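Local atomic coordinates of diaminopimelate decarboxylase (Aquifex aeolicus, PDB entry 2P3E), a protein that probably catalyses the pyridoxal-phosphate-dependent decarboxylation of meso-diaminopimelate to L-lysine, the last step of lysine biosynthesis, and works as a homodimer. Residues Ala311-Leu316 with Gly345-Thr350; Ile307-Gly312 with Asp352-Asp357. All blocks are in the same frame, centred on the assembly; numbering follows the deposited sequence.

Contact 1: Ala311-Leu316 with Gly345-Thr350; sequences AGMNDL and GPICET
The carbonyl oxygen of Gly312, a residue packed against Gly345 and Pro346, is gripped by two backbone amides, Asp315 N at 2.8 Å and Leu316 N at 2.9 Å. Within the same turn Gly312 N donates to Asp315 OD2 (3.1 Å, 157° at the hydrogen), which accepts through its anti lone pair. Gly312 is thus held at both its N-H and its C=O, which belong to successive peptide groups, and 311-316 curls up as a compact turn. Against it the backbones come close, with Gly312 CA 4.0 Å from Gly345 CA and the Pro346 ring carbon CD lying 3.5 Å from Gly312 N. Ile347 packs against the side of the turn. Its CG1 meets Asn314 OD1 at 3.4 Å, while CD1 packs by CB and CG of the same asparagine. Asn314 CG sits between the backbone N and the carbonyl carbon (chi1 60°), on the flank where Ile347 lies. An alanine here would probably leave Ile347 CG1 without its amide neighbour and open a gap beside CD1. Met313 crosses Ile347 at about a right angle, CG to CG1 4.0 Å, and its sulphur lies by Glu349 CG. Glu349 OE2 is hydrogen-bonded to Tyr385 OH, and the residue packs on Tyr322 of the second subunit. Glu349 probably binds substrate, and its place at the subunit boundary is consistent with fold type III decarboxylases, whose active sites form at the dimer interface.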
loop_
_atom_site.group_PDB
_atom_site.type_symbol
_atom_site.label_atom_id
_atom_site.label_comp_id
_atom_site.label_asym_id
_atom_site.label_seq_id
_atom_site.Cartn_x
_atom_site.Cartn_y
_atom_site.Cartn_z
ATOM N N ALA B 311 -1.992 2.743 -14.573
ATOM C CA ALA B 311 -1.217 2.405 -13.383
ATOM C C ALA B 311 -1.314 3.534 -12.398
ATOM O O ALA B 311 -1.255 4.717 -12.771
ATOM C CB ALA B 311 0.258 2.141 -13.725
ATOM N N GLY B 312 -1.454 3.190 -11.130
ATOM C CA GLY B 312 -1.558 4.215 -10.093
ATOM C C GLY B 312 -0.780 3.876 -8.842
ATOM O O GLY B 312 0.134 3.023 -8.849
ATOM N N MET B 313 -1.146 4.551 -7.751
ATOM C CA MET B 313 -0.466 4.365 -6.476
ATOM C C MET B 313 -0.590 2.923 -5.971
ATOM O O MET B 313 0.192 2.488 -5.114
ATOM C CB MET B 313 -0.995 5.363 -5.439
ATOM C CG MET B 313 -2.445 5.115 -5.018
ATOM S SD MET B 313 -3.054 6.405 -3.900
ATOM C CE MET B 313 -2.048 6.135 -2.416
ATOM N N ASN B 314 -1.594 2.216 -6.480
ATOM C CA ASN B 314 -1.784 0.791 -6.214
ATOM C C ASN B 314 -0.676 -0.062 -6.809
ATOM O O ASN B 314 -0.425 -1.169 -6.320
ATOM C CB ASN B 314 -3.130 0.316 -6.790
ATOM C CG ASN B 314 -3.231 0.523 -8.308
ATOM O OD1 ASN B 314 -3.107 1.643 -8.826
ATOM N ND2 ASN B 314 -3.478 -0.560 -9.023
ATOM N N ASP B 315 -0.044 0.446 -7.870
ATOM C CA ASP B 315 1.040 -0.261 -8.587
ATOM C C ASP B 315 2.412 0.227 -8.149
ATOM O O ASP B 315 3.328 -0.576 -7.945
ATOM C CB ASP B 315 0.895 -0.076 -10.104
ATOM C CG ASP B 315 -0.409 -0.661 -10.645
ATOM O OD1 ASP B 315 -0.587 -1.905 -10.596
ATOM O OD2 ASP B 315 -1.254 0.126 -11.124
ATOM N N LEU B 316 2.548 1.551 -8.013
ATOM C CA LEU B 316 3.806 2.174 -7.602
ATOM C C LEU B 316 3.448 3.321 -6.695
ATOM O O LEU B 316 2.887 4.331 -7.142
ATOM C CB LEU B 316 4.604 2.691 -8.819
ATOM C CG LEU B 316 5.923 3.451 -8.553
ATOM C CD1 LEU B 316 6.931 2.633 -7.749
ATOM C CD2 LEU B 316 6.564 3.932 -9.868
ATOM N N GLY B 345 -3.069 8.316 -12.041
ATOM C CA GLY B 345 -3.560 6.959 -12.233
ATOM C C GLY B 345 -5.060 6.825 -12.106
ATOM O O GLY B 345 -5.773 7.827 -12.066
ATOM N N PRO B 346 -5.546 5.573 -12.028
ATOM C CA PRO B 346 -6.965 5.227 -12.003
ATOM C C PRO B 346 -7.608 5.331 -10.602
ATOM O O PRO B 346 -8.835 5.355 -10.492
ATOM C CB PRO B 346 -6.961 3.762 -12.477
ATOM C CG PRO B 346 -5.676 3.221 -11.956
ATOM C CD PRO B 346 -4.687 4.374 -11.964
ATOM N N ILE B 347 -6.781 5.395 -9.553
ATOM C CA ILE B 347 -7.287 5.316 -8.177
ATOM C C ILE B 347 -8.091 6.565 -7.803
ATOM O O ILE B 347 -7.739 7.694 -8.202
ATOM C CB ILE B 347 -6.146 5.106 -7.138
ATOM C CG1 ILE B 347 -5.381 3.776 -7.389
ATOM C CG2 ILE B 347 -6.687 5.244 -5.697
ATOM C CD1 ILE B 347 -6.196 2.488 -7.117
ATOM N N CYS B 348 -9.158 6.350 -7.028
ATOM C CA CYS B 348 -10.017 7.444 -6.592
ATOM C C CYS B 348 -9.444 8.140 -5.345
ATOM O O CYS B 348 -9.978 8.023 -4.215
ATOM C CB CYS B 348 -11.454 6.948 -6.381
ATOM S SG CYS B 348 -12.661 8.268 -6.600
ATOM N N GLU B 349 -8.318 8.819 -5.560
ATOM C CA GLU B 349 -7.660 9.670 -4.566
ATOM C C GLU B 349 -7.049 10.844 -5.319
ATOM O O GLU B 349 -6.514 10.669 -6.402
ATOM C CB GLU B 349 -6.507 8.930 -3.860
ATOM C CG GLU B 349 -6.908 7.756 -2.981
ATOM C CD GLU B 349 -7.445 8.179 -1.613
ATOM O OE1 GLU B 349 -7.704 9.388 -1.386
ATOM O OE2 GLU B 349 -7.600 7.285 -0.754
ATOM N N THR B 350 -7.108 12.031 -4.723
ATOM C CA THR B 350 -6.414 13.214 -5.255
ATOM C C THR B 350 -4.912 12.951 -5.282
ATOM O O THR B 350 -4.213 13.381 -6.207
ATOM C CB THR B 350 -6.761 14.480 -4.430
ATOM O OG1 THR B 350 -8.180 14.689 -4.489
ATOM C CG2 THR B 350 -6.062 15.716 -4.992
#

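Contact 2: Ile307-Gly312 with Asp352-Asp357; sequences IIVDAG and DFLALD
Leu354 lays its branched tip against the chain where strand 304-309 gives way to the loop at Ala311. From CB, which points toward that segment, CG is carried anti to the backbone carbonyl carbon (chi1 -60°) and comes within 4.0 Å of Ala311 O. CD1 continues the extended chain (chi2 179°) and makes the main contacts. It lies 3.7 Å from Ala311 O and packs on Val309 CG2 at 3.9 Å, the two side chains crossing at a slant, with Ala311 CB a little farther off. The other methyl, CD2, stands 4.3 Å from Gly312 O. Ala311 O is therefore buried against hydrocarbon, and no hydrogen-bond partner is modelled for it. Asp352 makes the second half of the contact. Its OD1 rests 3.2 Å from Gly312 CA. A beta carbon built on this glycine would clash with OD1, so the close approach depends on the bare CA. The carboxylate has partners at both oxygens: OD1 accepts from Met313 N, while OD2 takes Ile347 N and a salt bridge from Lys175 of the second subunit, which would probably favour the charged form. Past Asp352 the chain forms a classic beta bulge at Leu354 and Ala355 against strand 338-344. Both residues also touch Ile328 of strand 328-330, whereas Val309, across the contact, packs on Thr293 of strand 289-301.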
loop_
_atom_site.group_PDB
_atom_site.type_symbol
_atom_site.label_atom_id
_atom_site.label_comp_id
_atom_site.label_asym_id
_atom_site.label_seq_id
_atom_site.Cartn_x
_atom_site.Cartn_y
_atom_site.Cartn_z
ATOM N N ILE B 307 -2.618 13.635 -17.869
ATOM C CA ILE B 307 -2.460 12.428 -18.665
ATOM C C ILE B 307 -2.853 11.284 -17.721
ATOM O O ILE B 307 -2.117 10.957 -16.784
ATOM C CB ILE B 307 -1.005 12.264 -19.155
ATOM C CG1 ILE B 307 -0.607 13.453 -20.063
ATOM C CG2 ILE B 307 -0.799 10.920 -19.859
ATOM C CD1 ILE B 307 0.845 13.440 -20.528
ATOM N N ILE B 308 -4.026 10.704 -17.967
ATOM C CA ILE B 308 -4.575 9.669 -17.079
ATOM C C ILE B 308 -4.192 8.302 -17.623
ATOM O O ILE B 308 -4.490 7.987 -18.782
ATOM C CB ILE B 308 -6.117 9.811 -16.930
ATOM C CG1 ILE B 308 -6.460 11.214 -16.401
ATOM C CG2 ILE B 308 -6.688 8.694 -16.008
ATOM C CD1 ILE B 308 -7.933 11.637 -16.561
ATOM N N VAL B 309 -3.513 7.509 -16.792
ATOM C CA VAL B 309 -2.976 6.206 -17.205
ATOM C C VAL B 309 -3.596 5.071 -16.401
ATOM O O VAL B 309 -4.372 5.337 -15.470
ATOM C CB VAL B 309 -1.406 6.177 -17.120
ATOM C CG1 VAL B 309 -0.803 7.204 -18.093
ATOM C CG2 VAL B 309 -0.909 6.425 -15.670
ATOM N N ASP B 310 -3.254 3.822 -16.740
ATOM C CA ASP B 310 -3.897 2.675 -16.076
ATOM C C ASP B 310 -3.151 2.161 -14.847
ATOM O O ASP B 310 -3.624 1.262 -14.151
ATOM C CB ASP B 310 -4.252 1.543 -17.074
ATOM C CG ASP B 310 -3.033 0.938 -17.792
ATOM O OD1 ASP B 310 -1.864 1.292 -17.517
ATOM O OD2 ASP B 310 -3.267 0.065 -18.658
ATOM N N ALA B 311 -1.992 2.743 -14.573
ATOM C CA ALA B 311 -1.217 2.405 -13.383
ATOM C C ALA B 311 -1.314 3.534 -12.398
ATOM O O ALA B 311 -1.255 4.717 -12.771
ATOM C CB ALA B 311 0.258 2.141 -13.725
ATOM N N GLY B 312 -1.454 3.190 -11.130
ATOM C CA GLY B 312 -1.558 4.215 -10.093
ATOM C C GLY B 312 -0.780 3.876 -8.842
ATOM O O GLY B 312 0.134 3.023 -8.849
ATOM N N ASP B 352 -3.352 10.148 -5.906
ATOM C CA ASP B 352 -2.931 9.097 -6.830
ATOM C C ASP B 352 -2.303 9.662 -8.128
ATOM O O ASP B 352 -2.988 9.882 -9.132
ATOM C CB ASP B 352 -4.095 8.195 -7.203
ATOM C CG ASP B 352 -3.721 7.172 -8.314
ATOM O OD1 ASP B 352 -2.601 6.616 -8.295
ATOM O OD2 ASP B 352 -4.548 6.938 -9.209
ATOM N N PHE B 353 -0.997 9.862 -8.099
ATOM C CA PHE B 353 -0.276 10.366 -9.259
ATOM C C PHE B 353 1.037 9.617 -9.387
ATOM O O PHE B 353 1.521 9.066 -8.407
ATOM C CB PHE B 353 -0.012 11.870 -9.101
ATOM C CG PHE B 353 0.783 12.240 -7.885
ATOM C CD1 PHE B 353 2.174 12.209 -7.905
ATOM C CD2 PHE B 353 0.140 12.650 -6.723
ATOM C CE1 PHE B 353 2.911 12.558 -6.792
ATOM C CE2 PHE B 353 0.866 12.991 -5.590
ATOM C CZ PHE B 353 2.258 12.961 -5.626
ATOM N N LEU B 354 1.595 9.595 -10.596
ATOM C CA LEU B 354 2.938 9.088 -10.832
ATOM C C LEU B 354 3.970 10.223 -10.982
ATOM O O LEU B 354 5.156 10.021 -10.730
ATOM C CB LEU B 354 2.949 8.191 -12.071
ATOM C CG LEU B 354 2.041 6.942 -12.020
ATOM C CD1 LEU B 354 2.149 6.181 -13.318
ATOM C CD2 LEU B 354 2.394 6.048 -10.813
ATOM N N ALA B 355 3.512 11.396 -11.422
ATOM C CA ALA B 355 4.375 12.598 -11.551
ATOM C C ALA B 355 3.512 13.847 -11.624
ATOM O O ALA B 355 2.402 13.812 -12.180
ATOM C CB ALA B 355 5.271 12.503 -12.786
ATOM N N LEU B 356 4.010 14.942 -11.045
ATOM C CA LEU B 356 3.309 16.228 -11.091
ATOM C C LEU B 356 4.121 17.285 -11.814
ATOM O O LEU B 356 5.333 17.347 -11.645
ATOM C CB LEU B 356 2.995 16.726 -9.674
ATOM C CG LEU B 356 2.130 15.841 -8.761
ATOM C CD1 LEU B 356 1.985 16.484 -7.383
ATOM C CD2 LEU B 356 0.772 15.608 -9.370
ATOM N N ASP B 357 3.446 18.133 -12.595
ATOM C CA ASP B 357 4.092 19.271 -13.286
ATOM C C ASP B 357 5.353 18.815 -14.024
ATOM O O ASP B 357 6.423 19.451 -13.919
ATOM C CB ASP B 357 4.444 20.372 -12.277
ATOM C CG ASP B 357 3.223 21.065 -11.709
ATOM O OD1 ASP B 357 2.195 21.180 -12.413
ATOM O OD2 ASP B 357 3.291 21.493 -10.545
#

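In the fold
Strand 304-309 and the loop after it supply the first segments of both contacts, which share Ala311 and Gly312. The chain then passes through helix 318-322 and strands 328-330 and 338-344 before Gly345-Thr350 returns to the loop, so that contact 1 closes an excursion of 28 residues. A few residues later Asp352-Asp357 packs back on the end of strand 304-309, and contact 2 encloses the first as a wider loop, without crossing it. Their centres are 7 Å apart. Together they join the connections that follow the parallel neighbours 304-309 and 338-344 in the mixed sheet, at a place where both contacts also touch the second subunit.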